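Local coordinates for protein ESSB (Geobacillus thermodenitrificans, PDB 2YNQ) that is an integral membrane component of the type VII secretion system, taken here as its extracellular domain, and associates with identical copies of itself, at residues 62-67 and 101-106; 108-113 and 136-141; 12-17 and 28-33. All coordinates share one frame; numbering follows the deposited sequence.

In the fold
From the N terminus, interaction 3 comes first, folding helix 24-31 back on helix 7-19 and closing a short excursion of ten residues. Interaction 1 opens at 62-67 and closes 33 largely helical residues later at 101-106, bringing the end of helix 59-64 to the start of helix 102-118. Interaction 2 then pairs helix 102-118 with helix 124-152, closing the 22 mostly helical residues between its segments. The three are in series, so none nests within or crosses another. Interactions 1 and 2 share helix 102-118 and touch where I105 and V106 meet Y141; both also reach the second subunit. Interaction 3 lies across the chain's centre from them, with centres about 27 Å and 32 Å away.

Interaction 1 (62-67 and 101-106); sequences RQTVSN and DRDLIV. With NA (sodium ion), chain O.
D101 OD2 is gripped by two hydroxyls: S66 OG donates to it at 3.0 Å, on its syn lone pair, and Y77 OH of helix 75-85 is also hydrogen-bonded to it. The other oxygen, D101 OD1, accepts a weak bond from L104 N, so this one carboxylate both caps helix 102-118 as its N-cap and holds the turn after helix 59-64. That turn bends at S66, the centre of an inverse gamma turn. It binds a sodium ion together with the helix end before it: R62 O (2.2 Å) comes from the helix, V65 O (2.4 Å) and N67 OD1 (2.6 Å) from the turn, and three waters join them. The apolar part is V65 CB against L104 CD2 at 3.9 Å. Beside it the D103 and T64 side chains cross at about a right angle, D103 CG being 3.8 Å from T64 CG2, while R102 NH1 forms a salt bridge with D103 OD1. An alanine at D103 would probably leave the R102 guanidinium without this mate and open a gap beside the T64 methyl. W81 of helix 75-85 packs on V65 and L104, A96 of helix 89-99 backs L104, and R145 of helix 124-152 touches D103.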
# COMPACT_ATOMS: atom_id res chain seq x y z
N ARG D 62 4.75 -1.80 -7.11
CA ARG D 62 4.82 -0.81 -8.16
C ARG D 62 5.34 -1.36 -9.47
O ARG D 62 4.77 -1.10 -10.52
CB ARG D 62 5.74 0.30 -7.69
CG ARG D 62 5.46 1.64 -8.24
CD ARG D 62 6.45 2.60 -7.58
NE ARG D 62 6.02 2.91 -6.21
CZ ARG D 62 5.21 3.92 -5.92
NH1 ARG D 62 4.76 4.70 -6.88
NH2 ARG D 62 4.86 4.15 -4.67
N GLN D 63 6.43 -2.11 -9.42
CA GLN D 63 7.00 -2.76 -10.60
C GLN D 63 6.04 -3.79 -11.18
O GLN D 63 6.03 -4.04 -12.38
CB GLN D 63 8.32 -3.47 -10.24
CG GLN D 63 9.54 -2.55 -10.15
CD GLN D 63 10.77 -3.20 -9.46
OE1 GLN D 63 11.69 -2.49 -9.05
NE2 GLN D 63 10.78 -4.53 -9.34
N THR D 64 5.25 -4.39 -10.31
CA THR D 64 4.41 -5.52 -10.64
C THR D 64 3.11 -5.10 -11.32
O THR D 64 2.72 -5.74 -12.28
CB THR D 64 4.07 -6.33 -9.36
OG1 THR D 64 5.28 -6.62 -8.65
CG2 THR D 64 3.35 -7.64 -9.69
N VAL D 65 2.45 -4.05 -10.82
CA VAL D 65 1.09 -3.71 -11.26
C VAL D 65 1.04 -2.67 -12.37
O VAL D 65 1.97 -1.88 -12.54
CB VAL D 65 0.15 -3.26 -10.09
CG1 VAL D 65 -0.04 -4.36 -9.09
CG2 VAL D 65 0.65 -1.96 -9.43
N SER D 66 -0.06 -2.67 -13.13
CA SER D 66 -0.27 -1.69 -14.20
C SER D 66 -0.85 -0.42 -13.60
O SER D 66 -2.06 -0.19 -13.68
CB SER D 66 -1.27 -2.21 -15.23
OG SER D 66 -0.76 -3.30 -15.98
N ASN D 67 0.00 0.40 -12.99
CA ASN D 67 -0.46 1.59 -12.31
C ASN D 67 -0.15 2.88 -13.08
O ASN D 67 -0.24 3.97 -12.54
CB ASN D 67 0.19 1.67 -10.93
CG ASN D 67 1.68 1.92 -11.01
OD1 ASN D 67 2.37 1.43 -11.92
ND2 ASN D 67 2.20 2.69 -10.06
N ASP D 101 -6.04 -8.82 -16.68
CA ASP D 101 -4.72 -8.37 -16.29
C ASP D 101 -4.35 -9.13 -15.02
O ASP D 101 -4.91 -8.87 -13.94
CB ASP D 101 -4.73 -6.86 -16.04
CG ASP D 101 -3.34 -6.29 -15.79
OD1 ASP D 101 -2.57 -6.86 -14.94
OD2 ASP D 101 -3.02 -5.26 -16.44
N ARG D 102 -3.41 -10.07 -15.15
CA ARG D 102 -3.09 -11.02 -14.07
C ARG D 102 -2.72 -10.35 -12.75
O ARG D 102 -3.34 -10.61 -11.72
CB ARG D 102 -1.97 -11.97 -14.50
CG ARG D 102 -1.63 -13.03 -13.48
CD ARG D 102 -0.13 -13.10 -13.25
NE ARG D 102 0.57 -13.32 -14.51
CZ ARG D 102 1.48 -12.51 -15.04
NH1 ARG D 102 1.87 -11.40 -14.44
NH2 ARG D 102 2.04 -12.85 -16.19
N ASP D 103 -1.75 -9.45 -12.79
CA ASP D 103 -1.26 -8.81 -11.58
C ASP D 103 -2.25 -7.87 -10.95
O ASP D 103 -2.18 -7.62 -9.74
CB ASP D 103 0.08 -8.15 -11.86
CG ASP D 103 1.09 -9.13 -12.42
OD1 ASP D 103 1.10 -10.31 -11.99
OD2 ASP D 103 1.86 -8.75 -13.32
N LEU D 104 -3.21 -7.39 -11.74
CA LEU D 104 -4.27 -6.57 -11.20
C LEU D 104 -5.28 -7.45 -10.47
O LEU D 104 -5.80 -7.06 -9.42
CB LEU D 104 -4.93 -5.68 -12.27
CG LEU D 104 -4.09 -4.51 -12.83
CD1 LEU D 104 -4.97 -3.56 -13.64
CD2 LEU D 104 -3.35 -3.72 -11.78
N ILE D 105 -5.54 -8.64 -10.99
CA ILE D 105 -6.40 -9.60 -10.29
C ILE D 105 -5.75 -9.96 -8.97
O ILE D 105 -6.40 -9.91 -7.92
CB ILE D 105 -6.68 -10.89 -11.12
CG1 ILE D 105 -7.39 -10.53 -12.44
CG2 ILE D 105 -7.49 -11.89 -10.29
CD1 ILE D 105 -7.48 -11.68 -13.48
N VAL D 106 -4.47 -10.27 -9.01
CA VAL D 106 -3.78 -10.60 -7.77
C VAL D 106 -3.86 -9.44 -6.78
O VAL D 106 -4.14 -9.65 -5.60
CB VAL D 106 -2.31 -11.00 -8.00
CG1 VAL D 106 -1.59 -11.05 -6.69
CG2 VAL D 106 -2.23 -12.33 -8.73
NA NA O . 4.01 -0.54 -12.56
O HOH W 1 4.31 -1.99 -14.54
O HOH W 2 2.73 0.28 -15.10
O HOH W 3 5.80 0.97 -13.35

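Interaction 2 (108-113 and 136-141); sequences ALLKYR and QEIKEY
L109 and I138 form the tight centre of this antiparallel helical hairpin, where the axes of the short segments approach to 10.4 Å with an angle of 161° between their directions. L109 CB lies 3.7 Å from I138 CG1, and the backbones come nearest at the same pair. I138 CG1 stands anti to its carbonyl carbon (chi1 -76°), and CD1 beyond it touches two residues of the facing helix: L109 through CB, and L110 through CD2 at 3.8 Å. The L110 and I138 side chains cross at about a right angle. L110 itself also packs on L57 of the second subunit, so one leucine serves both the hairpin and the dimer.

The packing is looser at the partly exposed Y141, whose ring L109 CD1 approaches obliquely, 4.1 Å from CE2, with little surface buried. E137, also partly exposed, is met more closely: the same L109 methyl lies 3.8 Å from E137 CG. L109 and E137 likewise cross at about a right angle, and L109 CD2 comes to 3.7 Å from E137 OE1. That carboxylate faces a leucine but finds its charge partner in R97 of helix 89-99, which forms a salt bridge with E137 OE2.

No hydrogen bond or salt bridge joins the two segments, so cohesion here rests on apolar contact. The charge of E137 instead ties the hairpin to a third helix, while its CG methylene lies against L109 CD1.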
# COMPACT_ATOMS: atom_id res chain seq x y z
N ALA D 108 -6.04 -7.04 -6.50
CA ALA D 108 -7.40 -6.91 -6.01
C ALA D 108 -7.75 -8.04 -5.03
O ALA D 108 -8.43 -7.82 -4.02
CB ALA D 108 -8.35 -6.88 -7.18
N LEU D 109 -7.26 -9.24 -5.31
CA LEU D 109 -7.43 -10.39 -4.41
C LEU D 109 -6.81 -10.09 -3.04
O LEU D 109 -7.41 -10.39 -2.00
CB LEU D 109 -6.84 -11.66 -5.02
CG LEU D 109 -7.73 -12.34 -6.06
CD1 LEU D 109 -6.94 -13.35 -6.89
CD2 LEU D 109 -9.02 -13.00 -5.45
N LEU D 110 -5.62 -9.48 -3.06
CA LEU D 110 -4.98 -9.05 -1.81
C LEU D 110 -5.81 -8.03 -1.03
O LEU D 110 -5.96 -8.18 0.18
CB LEU D 110 -3.57 -8.51 -2.07
CG LEU D 110 -2.55 -9.62 -2.39
CD1 LEU D 110 -1.27 -8.99 -2.93
CD2 LEU D 110 -2.26 -10.57 -1.19
N LYS D 111 -6.36 -7.02 -1.69
CA LYS D 111 -7.22 -6.05 -0.99
C LYS D 111 -8.49 -6.74 -0.49
O LYS D 111 -8.97 -6.45 0.61
CB LYS D 111 -7.58 -4.86 -1.89
CG LYS D 111 -6.42 -3.91 -2.18
CD LYS D 111 -5.70 -3.43 -0.90
CE LYS D 111 -4.85 -2.18 -1.12
NZ LYS D 111 -5.68 -0.90 -1.17
N TYR D 112 -9.01 -7.68 -1.26
CA TYR D 112 -10.20 -8.40 -0.86
C TYR D 112 -9.90 -9.28 0.37
O TYR D 112 -10.75 -9.42 1.26
CB TYR D 112 -10.74 -9.22 -2.03
CG TYR D 112 -12.00 -10.00 -1.75
CD1 TYR D 112 -13.09 -9.42 -1.11
CD2 TYR D 112 -12.10 -11.32 -2.15
CE1 TYR D 112 -14.27 -10.16 -0.87
CE2 TYR D 112 -13.26 -12.06 -1.91
CZ TYR D 112 -14.33 -11.48 -1.27
OH TYR D 112 -15.46 -12.26 -1.04
N ARG D 113 -8.70 -9.84 0.41
CA ARG D 113 -8.28 -10.63 1.56
C ARG D 113 -8.42 -9.80 2.83
O ARG D 113 -9.01 -10.26 3.81
CB ARG D 113 -6.87 -11.20 1.39
CG ARG D 113 -6.64 -12.44 2.25
CD ARG D 113 -5.34 -13.19 1.92
NE ARG D 113 -4.26 -12.89 2.85
CZ ARG D 113 -4.19 -13.32 4.11
NH1 ARG D 113 -5.15 -14.08 4.63
NH2 ARG D 113 -3.15 -12.99 4.86
N GLN D 136 -5.19 -19.57 -2.38
CA GLN D 136 -5.03 -20.60 -3.39
C GLN D 136 -5.12 -20.00 -4.79
O GLN D 136 -4.29 -20.30 -5.66
CB GLN D 136 -6.06 -21.74 -3.16
CG GLN D 136 -5.96 -22.94 -4.12
CD GLN D 136 -4.54 -23.44 -4.33
OE1 GLN D 136 -3.94 -23.22 -5.40
NE2 GLN D 136 -3.97 -24.11 -3.32
N GLU D 137 -6.08 -19.11 -5.01
CA GLU D 137 -6.16 -18.37 -6.27
C GLU D 137 -4.95 -17.47 -6.53
O GLU D 137 -4.42 -17.42 -7.65
CB GLU D 137 -7.44 -17.56 -6.35
CG GLU D 137 -7.65 -16.99 -7.71
CD GLU D 137 -9.04 -16.44 -7.91
OE1 GLU D 137 -9.80 -16.36 -6.92
OE2 GLU D 137 -9.36 -16.08 -9.07
N ILE D 138 -4.51 -16.77 -5.50
CA ILE D 138 -3.33 -15.92 -5.62
C ILE D 138 -2.13 -16.78 -6.00
O ILE D 138 -1.42 -16.47 -6.96
CB ILE D 138 -3.05 -15.12 -4.32
CG1 ILE D 138 -4.03 -13.95 -4.22
CG2 ILE D 138 -1.59 -14.64 -4.28
CD1 ILE D 138 -4.20 -13.41 -2.82
N LYS D 139 -1.92 -17.88 -5.28
CA LYS D 139 -0.79 -18.76 -5.55
C LYS D 139 -0.84 -19.34 -6.96
O LYS D 139 0.18 -19.42 -7.64
CB LYS D 139 -0.65 -19.86 -4.50
CG LYS D 139 0.78 -20.36 -4.41
CD LYS D 139 1.03 -21.34 -3.27
CE LYS D 139 2.52 -21.65 -3.21
NZ LYS D 139 2.81 -22.67 -2.17
N GLU D 140 -2.04 -19.69 -7.41
CA GLU D 140 -2.23 -20.14 -8.78
C GLU D 140 -1.73 -19.10 -9.81
O GLU D 140 -0.97 -19.46 -10.72
CB GLU D 140 -3.70 -20.54 -9.03
CG GLU D 140 -3.88 -21.54 -10.17
CD GLU D 140 -2.82 -22.65 -10.15
OE1 GLU D 140 -2.76 -23.40 -9.15
OE2 GLU D 140 -2.02 -22.76 -11.13
N TYR D 141 -2.14 -17.83 -9.66
CA TYR D 141 -1.70 -16.74 -10.55
C TYR D 141 -0.22 -16.48 -10.39
O TYR D 141 0.49 -16.26 -11.38
CB TYR D 141 -2.46 -15.45 -10.28
CG TYR D 141 -3.86 -15.43 -10.81
CD1 TYR D 141 -4.13 -15.57 -12.17
CD2 TYR D 141 -4.94 -15.25 -9.94
CE1 TYR D 141 -5.44 -15.56 -12.65
CE2 TYR D 141 -6.24 -15.24 -10.41
CZ TYR D 141 -6.48 -15.40 -11.76
OH TYR D 141 -7.77 -15.37 -12.21

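Interaction 3 (12-17 and 28-33); sequences YIQSTE and ITTLED
This is a mixed polar and apolar packing contact inside the helical hairpin at the N-terminal end of this extracellular fragment, where helix 24-31 folds back on helix 7-19. The evidence for a close pair is that S15 and T30 have the nearest CA atoms, 6.3 Å apart, and that both send their side chains toward the facing segment. On the exposed side Q14 reaches across with its chain extended, CG anti to the backbone N (chi1 180°). Its NE2 makes a weak hydrogen bond to T30 OG1, 3.1 Å long and bent to 134° at the hydrogen. The two side chains cross obliquely, and T30 CG2 also lies 3.7 Å from Q14 NE2, so the amide end meets both branches of the threonine. T30 OG1 is also hydrogen-bonded with D26 O, one turn earlier, and so has a partner in its own helix besides the weak bond from Q14.

The buried side is mainly apolar. L31 CD1 packs against the S15 side chain, 3.8 Å from its CB, while the S15 hydroxyl is satisfied by a hydrogen bond with E46 OE1 of helix 41-53. That helix adds I43 against both Y12 and L31, so a third helix closes over the inner flank of the hairpin, with M39 from the preceding loop beside it. Y12 and L31 cross at about a right angle, and L31 CD2 meets the tyrosine ring at its edge, near the ring plane, 4.1 Å from Y12 CD1.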
# COMPACT_ATOMS: atom_id res chain seq x y z
N TYR D 12 -16.39 19.17 -10.82
CA TYR D 12 -15.47 18.92 -11.93
C TYR D 12 -14.47 20.06 -12.14
O TYR D 12 -13.30 19.81 -12.39
CB TYR D 12 -16.21 18.67 -13.23
CG TYR D 12 -17.00 17.38 -13.29
CD1 TYR D 12 -16.86 16.40 -12.30
CD2 TYR D 12 -17.90 17.15 -14.33
CE1 TYR D 12 -17.60 15.22 -12.36
CE2 TYR D 12 -18.63 15.98 -14.40
CZ TYR D 12 -18.47 15.02 -13.41
OH TYR D 12 -19.20 13.85 -13.49
N ILE D 13 -14.95 21.30 -12.05
CA ILE D 13 -14.09 22.46 -12.20
C ILE D 13 -13.18 22.49 -10.98
O ILE D 13 -11.96 22.67 -11.10
CB ILE D 13 -14.91 23.78 -12.32
CG1 ILE D 13 -15.71 23.85 -13.63
CG2 ILE D 13 -14.03 25.02 -12.10
CD1 ILE D 13 -14.88 23.73 -14.94
N GLN D 14 -13.77 22.29 -9.82
CA GLN D 14 -13.01 22.29 -8.58
C GLN D 14 -11.92 21.20 -8.52
O GLN D 14 -10.80 21.46 -8.09
CB GLN D 14 -13.95 22.23 -7.38
CG GLN D 14 -13.26 22.22 -6.03
CD GLN D 14 -14.27 22.18 -4.87
OE1 GLN D 14 -15.30 22.89 -4.91
NE2 GLN D 14 -14.00 21.33 -3.86
N SER D 15 -12.24 19.99 -8.97
CA SER D 15 -11.24 18.92 -8.97
C SER D 15 -10.13 19.17 -9.98
O SER D 15 -8.99 18.75 -9.76
CB SER D 15 -11.87 17.53 -9.17
OG SER D 15 -12.32 17.35 -10.49
N THR D 16 -10.48 19.85 -11.08
CA THR D 16 -9.51 20.20 -12.08
C THR D 16 -8.54 21.20 -11.47
O THR D 16 -7.32 21.03 -11.58
CB THR D 16 -10.19 20.78 -13.32
OG1 THR D 16 -10.92 19.74 -13.96
CG2 THR D 16 -9.17 21.35 -14.30
N GLU D 17 -9.07 22.21 -10.78
CA GLU D 17 -8.22 23.19 -10.14
C GLU D 17 -7.25 22.56 -9.12
O GLU D 17 -6.10 23.00 -8.98
CB GLU D 17 -9.07 24.30 -9.49
CG GLU D 17 -8.29 25.28 -8.64
CD GLU D 17 -9.10 26.51 -8.21
OE1 GLU D 17 -10.24 26.70 -8.69
OE2 GLU D 17 -8.58 27.29 -7.39
N ILE D 28 -9.81 13.81 -4.40
CA ILE D 28 -10.53 12.63 -3.93
C ILE D 28 -11.75 13.00 -3.11
O ILE D 28 -12.83 12.53 -3.42
CB ILE D 28 -9.58 11.65 -3.17
CG1 ILE D 28 -8.69 10.92 -4.18
CG2 ILE D 28 -10.36 10.64 -2.29
CD1 ILE D 28 -7.40 10.33 -3.60
N THR D 29 -11.61 13.86 -2.09
CA THR D 29 -12.76 14.25 -1.30
C THR D 29 -13.77 15.11 -2.07
O THR D 29 -14.97 15.05 -1.82
CB THR D 29 -12.39 14.91 0.04
OG1 THR D 29 -11.57 16.03 -0.20
CG2 THR D 29 -11.62 13.93 0.93
N THR D 30 -13.29 15.88 -3.04
CA THR D 30 -14.20 16.64 -3.90
C THR D 30 -15.16 15.73 -4.66
O THR D 30 -16.32 16.06 -4.86
CB THR D 30 -13.42 17.55 -4.87
OG1 THR D 30 -12.72 18.53 -4.09
CG2 THR D 30 -14.34 18.27 -5.86
N LEU D 31 -14.66 14.56 -5.05
CA LEU D 31 -15.38 13.71 -5.96
C LEU D 31 -16.00 12.50 -5.31
O LEU D 31 -16.62 11.70 -5.98
CB LEU D 31 -14.46 13.28 -7.10
CG LEU D 31 -14.11 14.40 -8.06
CD1 LEU D 31 -13.17 13.92 -9.13
CD2 LEU D 31 -15.38 15.05 -8.67
N GLU D 32 -15.86 12.39 -3.99
CA GLU D 32 -16.22 11.16 -3.29
C GLU D 32 -17.69 10.75 -3.40
O GLU D 32 -18.00 9.57 -3.43
CB GLU D 32 -15.76 11.21 -1.84
CG GLU D 32 -16.55 12.16 -0.98
CD GLU D 32 -15.90 12.43 0.38
OE1 GLU D 32 -14.90 11.76 0.72
OE2 GLU D 32 -16.41 13.34 1.08
N ASP D 33 -18.61 11.72 -3.48
CA ASP D 33 -20.03 11.39 -3.57
C ASP D 33 -20.50 11.08 -4.99
O ASP D 33 -21.70 10.90 -5.21
CB ASP D 33 -20.89 12.52 -3.01
CG ASP D 33 -20.66 12.74 -1.53
OD1 ASP D 33 -20.36 11.76 -0.81
OD2 ASP D 33 -20.76 13.91 -1.07